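Local coordinates for 3-oxo-tetronate kinase (Salmonella typhimurium, PDB 3DQQ) that probably phosphorylates 3-oxo-tetronate to 3-oxo-tetronate 4-phosphate with ATP, as a four-carbon acid sugar kinase, at the interface of chains A and B. Residues are numbered along the deposited sequence; one frame, centred on the assembly and turned at random. Chains: chain A/B, Putative tRNA synthase.

The interface of chains A and B. Residues chain A 85, 87, 89, 123, 132, 141-142, 145-146; chain B 321-322, 325-326, 329.
One short helix of chain B and the loop after it pack against chain A. B:Gln326 carries much of the polar contact given here; its side chain bends at chi2 (-118°) and points its amide tip at two residues of chain A. Its NE2 gives a nearly straight hydrogen bond to the hydroxyl OG1 of A:Thr87, 3.3 Å away and close to the amide plane. Its OE1 lies 2.8 Å from the carboxylate OD2 of A:Asp89, with the two flat groups almost coplanar. Oxygen faces oxygen there, so the pair is unfavourable as modelled unless the carboxylate carries a proton; an amide modelled the wrong way round is another possibility. A:Cys85 SG makes a weak hydrogen bond to A:Asp89 OD1 within chain A.

Apolar packing lies beside this amide. The methyl CE of A:Met142, on a chain bent at chi2 and chi3, meets B:Ile325 CD1 tip to tip at 3.6 Å. It also touches B:Leu322 CD2 at 3.6 Å. The side chains of A:Val132 and B:Ile325 cross at about a right angle, CG1 to CG1 at 3.7 Å. B:Leu322 CD1 rests on A:Pro146 CD at 3.9 Å.

The rings of A:His145 and B:Tyr329 meet edge to face, planes 73° apart. A:Pro146 CD sits over one face of the imidazole, toward its rim.

Helix 321-325 of the nucleotide-binding C-terminal domain thus meets strands 123-126 and 129-132 and the short helix 141-144 of the partner's sugar-binding domain. The two-fold repeats the contact, consistent with a dimer.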
# COMPACT_ATOMS: atom_id res chain seq x y z
N CYS A 85 -17.59 11.36 8.97
CA CYS A 85 -17.56 10.07 8.40
C CYS A 85 -18.57 9.04 8.95
O CYS A 85 -18.88 8.94 10.13
CB CYS A 85 -16.17 9.56 8.62
SG CYS A 85 -15.82 8.21 7.59
N THR A 87 -18.26 5.93 9.46
CA THR A 87 -17.69 5.06 10.46
C THR A 87 -17.16 5.86 11.69
O THR A 87 -16.36 5.36 12.49
CB THR A 87 -16.57 4.22 9.81
OG1 THR A 87 -15.60 5.10 9.24
CG2 THR A 87 -17.10 3.35 8.71
N ASP A 89 -15.22 8.34 12.31
CA ASP A 89 -13.78 8.42 12.39
C ASP A 89 -13.43 9.59 13.29
O ASP A 89 -13.78 10.76 12.98
CB ASP A 89 -13.18 8.61 11.00
CG ASP A 89 -13.41 7.41 10.08
OD1 ASP A 89 -14.55 6.90 10.08
OD2 ASP A 89 -12.48 6.97 9.37
N ARG A 123 -23.44 0.72 6.25
CA ARG A 123 -23.34 1.23 7.59
C ARG A 123 -24.70 1.34 8.18
O ARG A 123 -25.55 2.07 7.67
CB ARG A 123 -22.69 2.56 7.56
CG ARG A 123 -21.26 2.39 7.84
CD ARG A 123 -20.45 3.13 6.89
NE ARG A 123 -20.27 2.36 5.70
CZ ARG A 123 -19.17 2.42 4.97
NH1 ARG A 123 -18.16 3.21 5.33
NH2 ARG A 123 -19.08 1.68 3.87
N VAL A 132 -20.53 -2.13 10.44
CA VAL A 132 -19.94 -2.07 9.14
C VAL A 132 -20.15 -3.39 8.49
O VAL A 132 -19.52 -4.35 8.82
CB VAL A 132 -18.46 -1.81 9.24
CG1 VAL A 132 -17.84 -1.87 7.92
CG2 VAL A 132 -18.22 -0.51 9.86
N GLY A 141 -12.72 -3.96 9.63
CA GLY A 141 -11.41 -3.36 9.25
C GLY A 141 -11.00 -2.12 10.07
O GLY A 141 -9.82 -1.94 10.47
N MET A 142 -12.02 -1.29 10.36
CA MET A 142 -11.85 -0.05 11.12
C MET A 142 -11.08 -0.22 12.40
O MET A 142 -10.57 0.72 12.95
CB MET A 142 -13.22 0.54 11.47
CG MET A 142 -13.92 1.16 10.29
SD MET A 142 -12.91 2.45 9.50
CE MET A 142 -12.86 1.67 7.90
N HIS A 145 -7.62 0.79 11.69
CA HIS A 145 -7.45 2.02 10.91
C HIS A 145 -6.15 2.72 11.32
O HIS A 145 -5.86 2.87 12.51
CB HIS A 145 -8.65 2.95 11.09
CG HIS A 145 -8.75 4.00 10.04
ND1 HIS A 145 -7.99 5.15 10.06
CD2 HIS A 145 -9.54 4.08 8.94
CE1 HIS A 145 -8.30 5.88 9.01
NE2 HIS A 145 -9.24 5.26 8.31
N PRO A 146 -5.35 3.10 10.32
CA PRO A 146 -4.06 3.77 10.50
C PRO A 146 -4.10 5.03 11.34
O PRO A 146 -3.18 5.25 12.13
CB PRO A 146 -3.65 4.14 9.08
CG PRO A 146 -4.41 3.26 8.18
CD PRO A 146 -5.65 2.86 8.89
N ALA B 321 -10.25 -5.35 3.43
CA ALA B 321 -11.46 -4.91 4.15
C ALA B 321 -11.52 -3.38 4.40
O ALA B 321 -12.58 -2.78 4.19
CB ALA B 321 -11.64 -5.69 5.44
N LEU B 322 -10.41 -2.75 4.82
CA LEU B 322 -10.38 -1.27 5.01
C LEU B 322 -10.81 -0.55 3.70
O LEU B 322 -11.68 0.34 3.74
CB LEU B 322 -8.97 -0.76 5.44
CG LEU B 322 -8.78 0.65 6.10
CD1 LEU B 322 -7.41 1.32 5.76
CD2 LEU B 322 -9.94 1.62 5.78
N ILE B 325 -14.73 -0.51 2.57
CA ILE B 325 -15.59 0.45 3.30
C ILE B 325 -15.24 1.92 2.86
O ILE B 325 -16.06 2.57 2.20
CB ILE B 325 -15.48 0.29 4.89
CG1 ILE B 325 -15.27 -1.17 5.33
CG2 ILE B 325 -16.72 0.83 5.57
CD1 ILE B 325 -14.39 -1.30 6.62
N GLN B 326 -14.05 2.43 3.21
CA GLN B 326 -13.56 3.68 2.61
C GLN B 326 -12.65 3.35 1.43
O GLN B 326 -11.50 2.90 1.59
CB GLN B 326 -12.90 4.70 3.59
CG GLN B 326 -12.25 4.21 4.90
CD GLN B 326 -12.92 4.80 6.15
OE1 GLN B 326 -12.34 5.62 6.87
NE2 GLN B 326 -14.14 4.36 6.41
N TYR B 329 -8.68 4.13 0.42
CA TYR B 329 -7.59 3.21 0.81
C TYR B 329 -7.59 2.01 -0.14
O TYR B 329 -8.60 1.76 -0.84
CB TYR B 329 -7.75 2.73 2.29
CG TYR B 329 -7.52 3.81 3.33
CD1 TYR B 329 -6.26 3.99 3.92
CD2 TYR B 329 -8.58 4.67 3.70
CE1 TYR B 329 -6.05 5.01 4.86
CE2 TYR B 329 -8.39 5.70 4.64
CZ TYR B 329 -7.11 5.87 5.22
OH TYR B 329 -6.91 6.87 6.14